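Local coordinates for DUF3822 family protein (Bacteroides thetaiotaomicron VPI-5482, PDB 3HRG) that is of unknown function but adopts an actin-like ATPase fold, so that nucleotide binding is a possibility rather than an established activity, at residues Ile148-Ile153 / Phe240-Ala245; Lys161-Ser166 / Ile172-Phe177; Leu182-Ser187 / Trp204-Phe209; Tyr198-Val203 / Leu216-Thr221. All coordinates share one frame; numbering follows the deposited sequence. Where two conformers were deposited one is given.

All four contacts belong to one mixed five-stranded sheet, in the order 181-189, 171-178, 162-167, 215-220, 239-241, and to the helices on its two sides. Contact 2 is the hairpin in its middle; its centre lies about 7 Å from those of contacts 3 and 4 and about 9 Å from that of contact 1. Contact 1 sits on the face of the sheet carrying Y164, whereas contacts 3 and 4 share helix 193-206 on the face carrying M163. Backbone bonds tie contacts 2 and 4 together, with A165 N 2.9 Å from H217 O. An unidentified bound ligand lies about 6 Å from the D173 side chain of contact 2.

Contact 1 (Ile148-Ile153 / Phe240-Ala245); sequences IEYFSI and FIMNPA
F151 of helix 144-154 makes a Met-aromatic contact with selenomethionine M242, a residue just beyond the short edge strand 239-241, while the methyl of M242 touches the neighbouring Y150. The parent sheet has the strand order 3-2-1-4-5 of the RNase H-like domains from which actin-like ATPases are built, and the helix covers one of its faces. In the selenium-aromatic contact, M242 SE lies 4.9 Å from the centroid of the F151 ring and 67° off its normal, an oblique approach. The nearest ring atom is F151 CE1, 3.6 Å from M242 SE.

Apolar packing completes the contact. The M242 chain is extended through chi2, and the turn about CG-SE (chi3 76°) folds the methyl back toward the two rings. I248 of helix 248-255 touches Y150, F151 and M242 alike, closing the cluster with a third element.

Outside the two segments, M242 N bonds to L218 O, which holds the root of the side chain beside strand 215-220. At the other end, M242 CE meets the edge of the Y150 ring close to its plane, 4.3 Å from Y150 CE2.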
loop_
_atom_site.group_PDB
_atom_site.type_symbol
_atom_site.label_atom_id
_atom_site.label_comp_id
_atom_site.label_asym_id
_atom_site.label_seq_id
_atom_site.Cartn_x
_atom_site.Cartn_y
_atom_site.Cartn_z
ATOM N N ILE A 148 5.653 -3.798 2.520
ATOM C CA ILE A 148 6.452 -4.438 3.571
ATOM C C ILE A 148 7.502 -5.343 2.976
ATOM O O ILE A 148 8.662 -5.282 3.383
ATOM C CB ILE A 148 5.570 -5.242 4.534
ATOM C CG1 ILE A 148 4.790 -4.264 5.389
ATOM C CG2 ILE A 148 6.427 -6.169 5.410
ATOM C CD1 ILE A 148 3.667 -4.862 6.199
ATOM N N GLU A 149 7.135 -6.145 1.971
ATOM C CA GLU A 149 8.136 -7.014 1.341
ATOM C C GLU A 149 9.282 -6.201 0.707
ATOM O O GLU A 149 10.467 -6.532 0.839
ATOM C CB GLU A 149 7.504 -7.923 0.289
ATOM C CG GLU A 149 6.442 -8.798 0.880
ATOM C CD GLU A 149 6.004 -9.931 -0.004
ATOM O OE1 GLU A 149 6.501 -10.052 -1.143
ATOM O OE2 GLU A 149 5.172 -10.725 0.488
ATOM N N TYR A 150 8.915 -5.144 0.014
ATOM C CA TYR A 150 9.876 -4.268 -0.638
ATOM C C TYR A 150 10.769 -3.530 0.383
ATOM O O TYR A 150 11.990 -3.552 0.284
ATOM C CB TYR A 150 9.118 -3.253 -1.487
ATOM C CG TYR A 150 9.980 -2.276 -2.259
ATOM C CD1 TYR A 150 10.550 -2.636 -3.468
ATOM C CD2 TYR A 150 10.195 -0.975 -1.788
ATOM C CE1 TYR A 150 11.334 -1.729 -4.214
ATOM C CE2 TYR A 150 10.994 -0.061 -2.513
ATOM C CZ TYR A 150 11.537 -0.456 -3.730
ATOM O OH TYR A 150 12.301 0.397 -4.461
ATOM N N PHE A 151 10.151 -2.855 1.330
ATOM C CA PHE A 151 10.908 -2.123 2.348
ATOM C C PHE A 151 11.759 -3.061 3.243
ATOM O O PHE A 151 12.843 -2.692 3.658
ATOM C CB PHE A 151 10.001 -1.291 3.224
ATOM C CG PHE A 151 9.270 -0.154 2.504
ATOM C CD1 PHE A 151 9.897 0.669 1.586
ATOM C CD2 PHE A 151 7.971 0.161 2.880
ATOM C CE1 PHE A 151 9.214 1.739 1.009
ATOM C CE2 PHE A 151 7.265 1.228 2.294
ATOM C CZ PHE A 151 7.884 2.017 1.369
ATOM N N SER A 152 11.285 -4.266 3.502
ATOM C CA SER A 152 12.059 -5.231 4.279
ATOM C C SER A 152 13.444 -5.449 3.634
ATOM O O SER A 152 14.458 -5.420 4.306
ATOM C CB SER A 152 11.327 -6.571 4.397
ATOM O OG SER A 152 12.196 -7.561 4.955
ATOM N N ILE A 153 13.455 -5.606 2.320
ATOM C CA ILE A 153 14.691 -5.869 1.565
ATOM C C ILE A 153 15.561 -4.618 1.557
ATOM O O ILE A 153 16.763 -4.704 1.828
ATOM C CB ILE A 153 14.383 -6.350 0.131
ATOM C CG1 ILE A 153 13.581 -7.667 0.156
ATOM C CG2 ILE A 153 15.665 -6.556 -0.653
ATOM C CD1 ILE A 153 13.076 -8.150 -1.205
ATOM N N PHE A 240 15.269 11.232 4.546
ATOM C CA PHE A 240 15.411 11.162 3.076
ATOM C C PHE A 240 14.080 11.086 2.344
ATOM O O PHE A 240 13.085 10.631 2.913
ATOM C CB PHE A 240 16.189 9.905 2.692
ATOM C CG PHE A 240 17.494 9.778 3.379
ATOM C CD1 PHE A 240 18.626 10.362 2.849
ATOM C CD2 PHE A 240 17.594 9.060 4.566
ATOM C CE1 PHE A 240 19.856 10.261 3.508
ATOM C CE2 PHE A 240 18.827 8.944 5.218
ATOM C CZ PHE A 240 19.951 9.545 4.698
ATOM N N ILE A 241 14.068 11.589 1.106
ATOM C CA ILE A 241 12.917 11.501 0.220
ATOM C C ILE A 241 13.302 10.382 -0.712
ATOM O O ILE A 241 14.314 10.488 -1.429
ATOM C CB ILE A 241 12.660 12.760 -0.609
ATOM C CG1 ILE A 241 12.461 13.969 0.298
ATOM C CG2 ILE A 241 11.427 12.546 -1.555
ATOM C CD1 ILE A 241 11.322 13.842 1.163
HETATM N N MSE A 242 12.525 9.315 -0.697
HETATM C CA MSE A 242 12.818 8.156 -1.498
HETATM C C MSE A 242 12.697 8.406 -2.993
HETATM O O MSE A 242 11.956 9.275 -3.437
HETATM C CB MSE A 242 11.855 7.015 -1.188
HETATM C CG MSE A 242 11.858 6.532 0.204
HETATM SE SE MSE A 242 10.751 4.959 0.282
HETATM C CE MSE A 242 11.974 3.663 -0.532
ATOM N N ASN A 243 13.439 7.581 -3.726
ATOM C CA ASN A 243 13.451 7.550 -5.173
ATOM C C ASN A 243 12.845 6.156 -5.455
ATOM O O ASN A 243 13.401 5.144 -5.016
ATOM C CB ASN A 243 14.879 7.704 -5.692
ATOM C CG ASN A 243 14.974 7.713 -7.203
ATOM O OD1 ASN A 243 13.973 7.711 -7.913
ATOM N ND2 ASN A 243 16.203 7.738 -7.705
ATOM N N PRO A 244 11.671 6.084 -6.111
ATOM C CA PRO A 244 10.849 7.174 -6.627
ATOM C C PRO A 244 10.090 7.898 -5.507
ATOM O O PRO A 244 9.812 7.304 -4.434
ATOM C CB PRO A 244 9.881 6.460 -7.585
ATOM C CG PRO A 244 9.697 5.108 -6.994
ATOM C CD PRO A 244 10.957 4.788 -6.188
ATOM N N ALA A 245 9.769 9.168 -5.764
ATOM C CA ALA A 245 9.037 10.029 -4.817
ATOM C C ALA A 245 7.512 9.791 -4.834
ATOM O O ALA A 245 6.778 10.401 -4.053
ATOM C CB ALA A 245 9.354 11.520 -5.085
#

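Contact 2 (Lys161-Ser166 / Ile172-Phe177); sequences KKMYAS and IDIYCF
The Y164 ring presents its edge to F177, whose CD1 lies 3.8 Å from Y164 CD2. The two planes are inclined at 71° with centroids 6.0 Å apart, an oblique pair. Carbonyl Y175 O also lies near the plane of the Y164 ring. The faces of Y164 are taken by other elements: the F151 ring stacks on one, and the H217 ring meets the opposite one. F177 has K162 O at its own edge, while the Y175 ring is approached obliquely by Y164 O and its hydroxyl is hydrogen-bonded to S144 OG.

Strands 162-167 and 171-178 form an antiparallel beta hairpin, the first two strands of an RNase H-like sheet; in actin-like ATPases such hairpins commonly border the nucleotide phosphates. Three hydrogen-bonded pairs, K162-F177, Y164-Y175 and S166-D173, supply six backbone bonds, of which D173 N to S166 O is almost straight (178° at the hydrogen).

M163 and I174 lie on the other face. With CG set opposite its backbone N (chi1 177°), selenomethionine M163 reaches I174 CG2 through CG at 3.8 Å, and its CE lies 3.7 Å from C176 SG. At the far end one water accepts from S166 OG (2.6 Å) and donates to D173 OD2 (2.7 Å). D173 OD2 also forms a salt bridge with R168, and D173 OD1 is hydrogen-bonded to S187 OG.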
loop_
_atom_site.group_PDB
_atom_site.type_symbol
_atom_site.label_atom_id
_atom_site.label_comp_id
_atom_site.label_asym_id
_atom_site.label_seq_id
_atom_site.Cartn_x
_atom_site.Cartn_y
_atom_site.Cartn_z
ATOM N N LYS A 161 18.287 1.260 12.137
ATOM C CA LYS A 161 16.865 0.897 12.057
ATOM C C LYS A 161 16.268 1.886 11.084
ATOM O O LYS A 161 16.773 3.010 10.911
ATOM C CB LYS A 161 16.130 0.975 13.384
ATOM C CG LYS A 161 16.669 0.049 14.450
ATOM C CD LYS A 161 15.843 0.134 15.711
ATOM C CE LYS A 161 16.420 -0.712 16.828
ATOM N NZ LYS A 161 15.514 -0.635 18.017
ATOM N N LYS A 162 15.174 1.502 10.450
ATOM C CA LYS A 162 14.600 2.359 9.428
ATOM C C LYS A 162 13.095 2.479 9.543
ATOM O O LYS A 162 12.401 1.508 9.853
ATOM C CB LYS A 162 15.023 1.842 8.048
ATOM C CG LYS A 162 16.562 1.992 7.817
ATOM C CD LYS A 162 17.017 1.309 6.621
ATOM C CE LYS A 162 18.523 1.275 6.509
ATOM N NZ LYS A 162 19.166 0.311 7.446
HETATM N N MSE A 163 12.621 3.699 9.333
HETATM C CA MSE A 163 11.202 3.991 9.307
HETATM C C MSE A 163 10.874 4.419 7.882
HETATM O O MSE A 163 11.474 5.388 7.377
HETATM C CB MSE A 163 10.846 5.153 10.264
HETATM C CG MSE A 163 9.380 5.515 10.186
HETATM SE SE MSE A 163 8.830 6.878 11.474
HETATM C CE MSE A 163 9.133 5.920 13.087
ATOM N N TYR A 164 9.951 3.716 7.238
ATOM C CA TYR A 164 9.483 4.043 5.873
ATOM C C TYR A 164 8.064 4.553 6.030
ATOM O O TYR A 164 7.243 3.871 6.611
ATOM C CB TYR A 164 9.510 2.841 4.927
ATOM C CG TYR A 164 10.900 2.340 4.681
ATOM C CD1 TYR A 164 11.671 2.864 3.651
ATOM C CD2 TYR A 164 11.458 1.358 5.484
ATOM C CE1 TYR A 164 12.967 2.427 3.423
ATOM C CE2 TYR A 164 12.777 0.899 5.252
ATOM C CZ TYR A 164 13.517 1.452 4.244
ATOM O OH TYR A 164 14.795 1.008 4.000
ATOM N N ALA A 165 7.801 5.770 5.554
ATOM C CA ALA A 165 6.499 6.401 5.640
ATOM C C ALA A 165 5.976 6.686 4.243
ATOM O O ALA A 165 6.655 7.375 3.453
ATOM C CB ALA A 165 6.606 7.705 6.452
ATOM N N SER A 166 4.799 6.132 3.935
ATOM C CA SER A 166 4.125 6.310 2.665
ATOM C C SER A 166 2.988 7.287 2.962
ATOM O O SER A 166 2.001 6.960 3.644
ATOM C CB SER A 166 3.588 5.010 2.136
ATOM O OG SER A 166 2.939 5.210 0.914
ATOM N N ILE A 172 -1.112 8.558 6.731
ATOM C CA ILE A 172 0.305 8.221 6.617
ATOM C C ILE A 172 0.433 6.742 7.069
ATOM O O ILE A 172 -0.134 6.359 8.104
ATOM C CB ILE A 172 1.175 9.210 7.404
ATOM C CG1 ILE A 172 2.651 9.074 7.007
ATOM C CG2 ILE A 172 0.906 9.087 8.947
ATOM C CD1 ILE A 172 3.510 10.263 7.435
ATOM N N ASP A 173 1.050 5.915 6.227
ATOM C CA ASP A 173 1.278 4.490 6.488
ATOM C C ASP A 173 2.732 4.388 6.920
ATOM O O ASP A 173 3.627 4.873 6.195
ATOM C CB ASP A 173 1.001 3.638 5.225
ATOM C CG ASP A 173 -0.419 3.820 4.664
ATOM O OD1 ASP A 173 -1.340 4.142 5.434
ATOM O OD2 ASP A 173 -0.623 3.667 3.418
ATOM N N ILE A 174 2.971 3.833 8.107
ATOM C CA ILE A 174 4.310 3.752 8.691
ATOM C C ILE A 174 4.739 2.298 8.853
ATOM O O ILE A 174 4.004 1.493 9.441
ATOM C CB ILE A 174 4.383 4.490 10.021
ATOM C CG1 ILE A 174 3.957 5.952 9.856
ATOM C CG2 ILE A 174 5.795 4.386 10.649
ATOM C CD1 ILE A 174 3.944 6.756 11.145
ATOM N N TYR A 175 5.939 2.000 8.355
ATOM C CA TYR A 175 6.525 0.653 8.344
ATOM C C TYR A 175 7.944 0.757 8.899
ATOM O O TYR A 175 8.816 1.409 8.297
ATOM C CB TYR A 175 6.555 0.079 6.938
ATOM C CG TYR A 175 5.216 0.161 6.239
ATOM C CD1 TYR A 175 4.218 -0.782 6.478
ATOM C CD2 TYR A 175 4.935 1.211 5.373
ATOM C CE1 TYR A 175 2.958 -0.704 5.832
ATOM C CE2 TYR A 175 3.691 1.287 4.690
ATOM C CZ TYR A 175 2.711 0.341 4.953
ATOM O OH TYR A 175 1.486 0.435 4.334
ATOM N N CYS A 176 8.189 0.100 10.028
ATOM C CA CYS A 176 9.489 0.187 10.701
ATOM C C CYS A 176 10.226 -1.141 10.711
ATOM O O CYS A 176 9.609 -2.183 10.933
ATOM C CB CYS A 176 9.318 0.697 12.141
ATOM S SG CYS A 176 8.627 2.333 12.187
ATOM N N PHE A 177 11.560 -1.073 10.543
ATOM C CA PHE A 177 12.381 -2.269 10.433
ATOM C C PHE A 177 13.716 -2.240 11.126
ATOM O O PHE A 177 14.322 -1.187 11.284
ATOM C CB PHE A 177 12.732 -2.526 8.953
ATOM C CG PHE A 177 11.560 -2.803 8.088
ATOM C CD1 PHE A 177 10.850 -1.756 7.500
ATOM C CD2 PHE A 177 11.136 -4.107 7.875
ATOM C CE1 PHE A 177 9.755 -2.044 6.678
ATOM C CE2 PHE A 177 10.068 -4.377 7.063
ATOM C CZ PHE A 177 9.374 -3.365 6.477
HETATM O O HOH W 1 0.704 3.961 1.115
#

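Contact 3 (Leu182-Ser187 / Trp204-Phe209); sequences LLLANS and WKQLEF
L184 enters the contact at its CB, which lies 4.0 Å from L207 CD1. Its chi1 of 178° sends CG away from the backbone N, and chi2, at 147°, departs from a staggered value. CD1 then meets the flat amide of Q206 at about a right angle between the two side chains: L184 CD1 is 3.7 Å from Q206 OE1, with Q206 NE2 only slightly farther. This is carbon against amide, not a polar bond. L207 CD1 touches this methyl as well as CB, and V203 CG1, one turn back along the helix, meets it too.

The neighbouring L183 points the same way because L183 and L184 together face C176 in a classic beta bulge, which interrupts the usual alternation of side chains. L183 CD1 therefore reaches the edge of the F209 ring, near its plane, 4.0 Å from F209 CE1.

F209 owes its position to the end of the helix. E208, with a positive phi of 55°, closes a Schellman motif in which F209 N bonds to W204 O at 3.0 Å and E208 N to K205 O at 3.1 Å. Beyond the turn, F209 CB stands 3.2 Å above one face of W204, toward its rim.

The bulged strand 181-189 is an edge strand, paired with 171-178; the last turn of helix 193-206 and the turn that follows lie against it, with L207 also touching C176.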
loop_
_atom_site.group_PDB
_atom_site.type_symbol
_atom_site.label_atom_id
_atom_site.label_comp_id
_atom_site.label_asym_id
_atom_site.label_seq_id
_atom_site.Cartn_x
_atom_site.Cartn_y
_atom_site.Cartn_z
ATOM N N LEU A 182 10.284 -6.764 10.453
ATOM C CA LEU A 182 9.252 -5.766 10.598
ATOM C C LEU A 182 8.973 -5.580 12.082
ATOM O O LEU A 182 8.658 -6.539 12.754
ATOM C CB LEU A 182 7.971 -6.206 9.894
ATOM C CG LEU A 182 6.798 -5.212 9.965
ATOM C CD1 LEU A 182 7.140 -3.900 9.266
ATOM C CD2 LEU A 182 5.524 -5.825 9.348
ATOM N N LEU A 183 9.099 -4.367 12.566
ATOM C CA LEU A 183 8.848 -4.013 13.979
ATOM C C LEU A 183 7.438 -3.448 14.206
ATOM O O LEU A 183 6.858 -3.625 15.284
ATOM C CB LEU A 183 9.853 -2.952 14.423
ATOM C CG LEU A 183 11.359 -3.249 14.329
ATOM C CD1 LEU A 183 12.162 -1.961 14.558
ATOM C CD2 LEU A 183 11.799 -4.362 15.267
ATOM N N LEU A 184 6.896 -2.774 13.186
ATOM C CA LEU A 184 5.600 -2.125 13.263
ATOM C C LEU A 184 5.076 -1.764 11.892
ATOM O O LEU A 184 5.869 -1.360 11.018
ATOM C CB LEU A 184 5.741 -0.831 14.086
ATOM C CG LEU A 184 4.568 0.124 14.320
ATOM C CD1 LEU A 184 4.718 0.787 15.729
ATOM C CD2 LEU A 184 4.428 1.145 13.206
ATOM N N ALA A 185 3.760 -1.924 11.717
ATOM C CA ALA A 185 3.061 -1.484 10.496
ATOM C C ALA A 185 1.713 -0.903 10.924
ATOM O O ALA A 185 0.870 -1.633 11.445
ATOM C CB ALA A 185 2.851 -2.623 9.562
ATOM N N ASN A 186 1.528 0.401 10.776
ATOM C CA ASN A 186 0.228 1.000 11.106
ATOM C C ASN A 186 -0.005 2.249 10.266
ATOM O O ASN A 186 0.914 2.793 9.655
ATOM C CB ASN A 186 0.078 1.317 12.606
ATOM C CG ASN A 186 -1.382 1.548 13.006
ATOM O OD1 ASN A 186 -2.270 0.929 12.451
ATOM N ND2 ASN A 186 -1.624 2.445 13.945
ATOM N N SER A 187 -1.261 2.649 10.207
ATOM C CA SER A 187 -1.661 3.804 9.455
ATOM C C SER A 187 -2.414 4.754 10.370
ATOM O O SER A 187 -3.184 4.300 11.234
ATOM C CB SER A 187 -2.523 3.395 8.300
ATOM O OG SER A 187 -2.885 4.512 7.512
ATOM N N TRP A 204 8.402 7.118 16.362
ATOM C CA TRP A 204 9.830 7.148 16.576
ATOM C C TRP A 204 10.148 6.940 18.058
ATOM O O TRP A 204 11.064 6.197 18.416
ATOM C CB TRP A 204 10.412 8.504 16.125
ATOM C CG TRP A 204 11.932 8.513 15.967
ATOM C CD1 TRP A 204 12.875 8.721 16.932
ATOM C CD2 TRP A 204 12.636 8.327 14.747
ATOM N NE1 TRP A 204 14.137 8.629 16.377
ATOM C CE2 TRP A 204 14.008 8.404 15.031
ATOM C CE3 TRP A 204 12.237 8.053 13.443
ATOM C CZ2 TRP A 204 14.984 8.222 14.050
ATOM C CZ3 TRP A 204 13.200 7.899 12.461
ATOM C CH2 TRP A 204 14.573 7.993 12.774
ATOM N N LYS A 205 9.420 7.664 18.921
ATOM C CA LYS A 205 9.638 7.588 20.370
ATOM C C LYS A 205 9.167 6.235 20.910
ATOM O O LYS A 205 9.848 5.635 21.740
ATOM C CB LYS A 205 8.941 8.758 21.092
ATOM C CG LYS A 205 9.195 8.880 22.613
ATOM C CD LYS A 205 10.688 9.145 22.953
ATOM C CE LYS A 205 10.980 9.212 24.450
ATOM N NZ LYS A 205 10.608 7.973 25.165
ATOM N N GLN A 206 8.029 5.746 20.418
ATOM C CA GLN A 206 7.459 4.474 20.825
ATOM C C GLN A 206 8.432 3.303 20.631
ATOM O O GLN A 206 8.519 2.413 21.470
ATOM C CB GLN A 206 6.207 4.174 19.990
ATOM C CG GLN A 206 5.411 2.917 20.348
ATOM C CD GLN A 206 4.335 2.531 19.310
ATOM O OE1 GLN A 206 4.050 3.255 18.355
ATOM N NE2 GLN A 206 3.780 1.361 19.476
ATOM N N LEU A 207 9.119 3.312 19.493
ATOM C CA LEU A 207 10.064 2.232 19.141
ATOM C C LEU A 207 11.499 2.474 19.598
ATOM O O LEU A 207 12.396 1.671 19.297
ATOM C CB LEU A 207 9.996 2.041 17.633
ATOM C CG LEU A 207 8.674 1.485 17.085
ATOM C CD1 LEU A 207 8.741 1.304 15.560
ATOM C CD2 LEU A 207 8.381 0.195 17.774
ATOM N N GLU A 208 11.688 3.579 20.316
ATOM C CA GLU A 208 12.956 4.037 20.866
ATOM C C GLU A 208 14.019 4.155 19.772
ATOM O O GLU A 208 15.155 3.726 19.970
ATOM C CB GLU A 208 13.408 3.139 22.033
ATOM C CG GLU A 208 12.299 2.951 23.103
ATOM C CD GLU A 208 12.709 2.101 24.288
ATOM O OE1 GLU A 208 13.876 2.124 24.729
ATOM O OE2 GLU A 208 11.823 1.406 24.806
ATOM N N PHE A 209 13.627 4.709 18.624
ATOM C CA PHE A 209 14.570 4.948 17.547
ATOM C C PHE A 209 15.595 5.996 18.002
ATOM O O PHE A 209 15.284 6.887 18.807
ATOM C CB PHE A 209 13.868 5.380 16.262
ATOM C CG PHE A 209 13.474 4.253 15.336
ATOM C CD1 PHE A 209 13.009 3.040 15.808
ATOM C CD2 PHE A 209 13.438 4.492 13.963
ATOM C CE1 PHE A 209 12.620 2.021 14.906
ATOM C CE2 PHE A 209 13.060 3.506 13.060
ATOM C CZ PHE A 209 12.612 2.275 13.526
#

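Contact 4 (Tyr198-Val203 / Leu216-Thr221); sequences YYLLYV and LHLTGT
L216 O accepts a hydrogen bond from F240 N, one of the bonds that lay strand 239-241 alongside strand 215-220, and it helps set the place from which the L216 side chain leaves the sheet. That side chain meets L200 in the interior of a beta-alpha-beta crossover: strand 181-189 leads into helix 193-206, which passes over one face of the sheet before the chain returns in strand 215-220, parallel to the first strand with two strands between them.

The contact itself is purely apolar and small, burying 97 Å² over both sides. L200 projects from the helix with CG opposite its carbonyl carbon (chi1 -74°), and its two methyls divide between two residues of the strand. L216 and L218, two positions apart on the strand, lie on the same face, so each can receive one branch of L200. The L200 and L216 side chains meet at about a right angle, L200 CD2 being 4.1 Å from L216 CD1.

Other elements enclose this leucine group. A165 of the adjacent strand touches L200 and L218, while L232 of helix 225-235 touches both L200 and L216. The remaining branch makes the looser approach, with L200 CD1 lying 4.4 Å from L218 CD2.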
loop_
_atom_site.group_PDB
_atom_site.type_symbol
_atom_site.label_atom_id
_atom_site.label_comp_id
_atom_site.label_asym_id
_atom_site.label_seq_id
_atom_site.Cartn_x
_atom_site.Cartn_y
_atom_site.Cartn_z
ATOM N N TYR A 198 3.325 14.694 13.893
ATOM C CA TYR A 198 2.899 14.168 15.176
ATOM C C TYR A 198 2.986 12.657 15.231
ATOM O O TYR A 198 3.581 12.086 16.171
ATOM C CB TYR A 198 1.496 14.650 15.458
ATOM C CG TYR A 198 0.906 14.170 16.763
ATOM C CD1 TYR A 198 1.161 14.829 17.948
ATOM C CD2 TYR A 198 0.052 13.079 16.787
ATOM C CE1 TYR A 198 0.575 14.421 19.137
ATOM C CE2 TYR A 198 -0.550 12.654 17.970
ATOM C CZ TYR A 198 -0.273 13.324 19.145
ATOM O OH TYR A 198 -0.896 12.918 20.306
ATOM N N TYR A 199 2.445 11.989 14.215
ATOM C CA TYR A 199 2.472 10.517 14.222
ATOM C C TYR A 199 3.844 9.929 13.937
ATOM O O TYR A 199 4.202 8.919 14.519
ATOM C CB TYR A 199 1.372 9.926 13.316
ATOM C CG TYR A 199 -0.014 10.170 13.865
ATOM C CD1 TYR A 199 -0.463 9.503 15.018
ATOM C CD2 TYR A 199 -0.892 11.045 13.241
ATOM C CE1 TYR A 199 -1.717 9.755 15.551
ATOM C CE2 TYR A 199 -2.143 11.276 13.730
ATOM C CZ TYR A 199 -2.559 10.639 14.898
ATOM O OH TYR A 199 -3.810 10.883 15.367
ATOM N N LEU A 200 4.628 10.570 13.087
ATOM C CA LEU A 200 5.974 10.105 12.760
ATOM C C LEU A 200 6.828 10.146 14.014
ATOM O O LEU A 200 7.491 9.175 14.339
ATOM C CB LEU A 200 6.598 10.955 11.671
ATOM C CG LEU A 200 6.054 10.735 10.261
ATOM C CD1 LEU A 200 6.458 11.870 9.344
ATOM C CD2 LEU A 200 6.516 9.399 9.704
ATOM N N LEU A 201 6.741 11.256 14.762
ATOM C CA LEU A 201 7.505 11.391 15.993
ATOM C C LEU A 201 6.998 10.503 17.118
ATOM O O LEU A 201 7.793 10.065 17.979
ATOM C CB LEU A 201 7.580 12.860 16.440
ATOM C CG LEU A 201 8.288 13.810 15.434
ATOM C CD1 LEU A 201 8.279 15.310 15.911
ATOM C CD2 LEU A 201 9.709 13.348 15.135
ATOM N N TYR A 202 5.687 10.279 17.156
ATOM C CA TYR A 202 5.100 9.394 18.155
ATOM C C TYR A 202 5.692 7.986 17.975
ATOM O O TYR A 202 6.143 7.369 18.930
ATOM C CB TYR A 202 3.574 9.307 18.027
ATOM C CG TYR A 202 3.000 8.392 19.057
ATOM C CD1 TYR A 202 2.687 8.860 20.304
ATOM C CD2 TYR A 202 2.810 7.039 18.793
ATOM C CE1 TYR A 202 2.216 8.032 21.270
ATOM C CE2 TYR A 202 2.336 6.185 19.780
ATOM C CZ TYR A 202 2.039 6.700 21.005
ATOM O OH TYR A 202 1.547 5.910 22.016
ATOM N N VAL A 203 5.639 7.478 16.759
ATOM C CA VAL A 203 6.160 6.138 16.495
ATOM C C VAL A 203 7.680 6.073 16.729
ATOM O O VAL A 203 8.193 5.098 17.221
ATOM C CB VAL A 203 5.803 5.641 15.087
ATOM C CG1 VAL A 203 6.466 4.272 14.808
ATOM C CG2 VAL A 203 4.241 5.582 14.906
ATOM N N LEU A 216 14.680 7.935 8.609
ATOM C CA LEU A 216 13.314 8.132 8.152
ATOM C C LEU A 216 13.379 8.315 6.638
ATOM O O LEU A 216 14.118 9.202 6.141
ATOM C CB LEU A 216 12.646 9.353 8.798
ATOM C CG LEU A 216 11.312 9.769 8.197
ATOM C CD1 LEU A 216 10.301 8.585 8.251
ATOM C CD2 LEU A 216 10.766 11.044 8.887
ATOM N N HIS A 217 12.619 7.495 5.923
ATOM C CA HIS A 217 12.500 7.524 4.464
ATOM C C HIS A 217 11.035 7.823 4.098
ATOM O O HIS A 217 10.115 7.124 4.515
ATOM C CB HIS A 217 12.984 6.208 3.866
ATOM C CG HIS A 217 14.437 5.929 4.111
ATOM N ND1 HIS A 217 15.388 6.064 3.130
ATOM C CD2 HIS A 217 15.100 5.529 5.228
ATOM C CE1 HIS A 217 16.584 5.765 3.626
ATOM N NE2 HIS A 217 16.438 5.438 4.898
ATOM N N LEU A 218 10.827 8.886 3.339
ATOM C CA LEU A 218 9.489 9.342 2.976
ATOM C C LEU A 218 9.179 9.160 1.500
ATOM O O LEU A 218 10.056 9.341 0.640
ATOM C CB LEU A 218 9.372 10.839 3.301
ATOM C CG LEU A 218 9.506 11.259 4.754
ATOM C CD1 LEU A 218 9.695 12.763 4.866
ATOM C CD2 LEU A 218 8.295 10.796 5.530
ATOM N N THR A 219 7.941 8.781 1.208
ATOM C CA THR A 219 7.491 8.656 -0.157
ATOM C C THR A 219 6.004 9.004 -0.234
ATOM O O THR A 219 5.321 9.035 0.793
ATOM C CB THR A 219 7.786 7.255 -0.741
ATOM O OG1 THR A 219 7.521 7.293 -2.155
ATOM C CG2 THR A 219 6.971 6.184 -0.082
ATOM N N GLY A 220 5.506 9.295 -1.440
ATOM C CA GLY A 220 4.085 9.603 -1.649
ATOM C C GLY A 220 3.676 11.046 -1.917
ATOM O O GLY A 220 4.376 11.802 -2.591
ATOM N N THR A 221 2.517 11.421 -1.384
ATOM C CA THR A 221 1.946 12.748 -1.605
ATOM C C THR A 221 2.527 13.766 -0.616
ATOM O O THR A 221 1.914 14.098 0.395
ATOM C CB THR A 221 0.419 12.671 -1.480
ATOM O OG1 THR A 221 0.080 12.319 -0.147
ATOM C CG2 THR A 221 -0.165 11.607 -2.429
#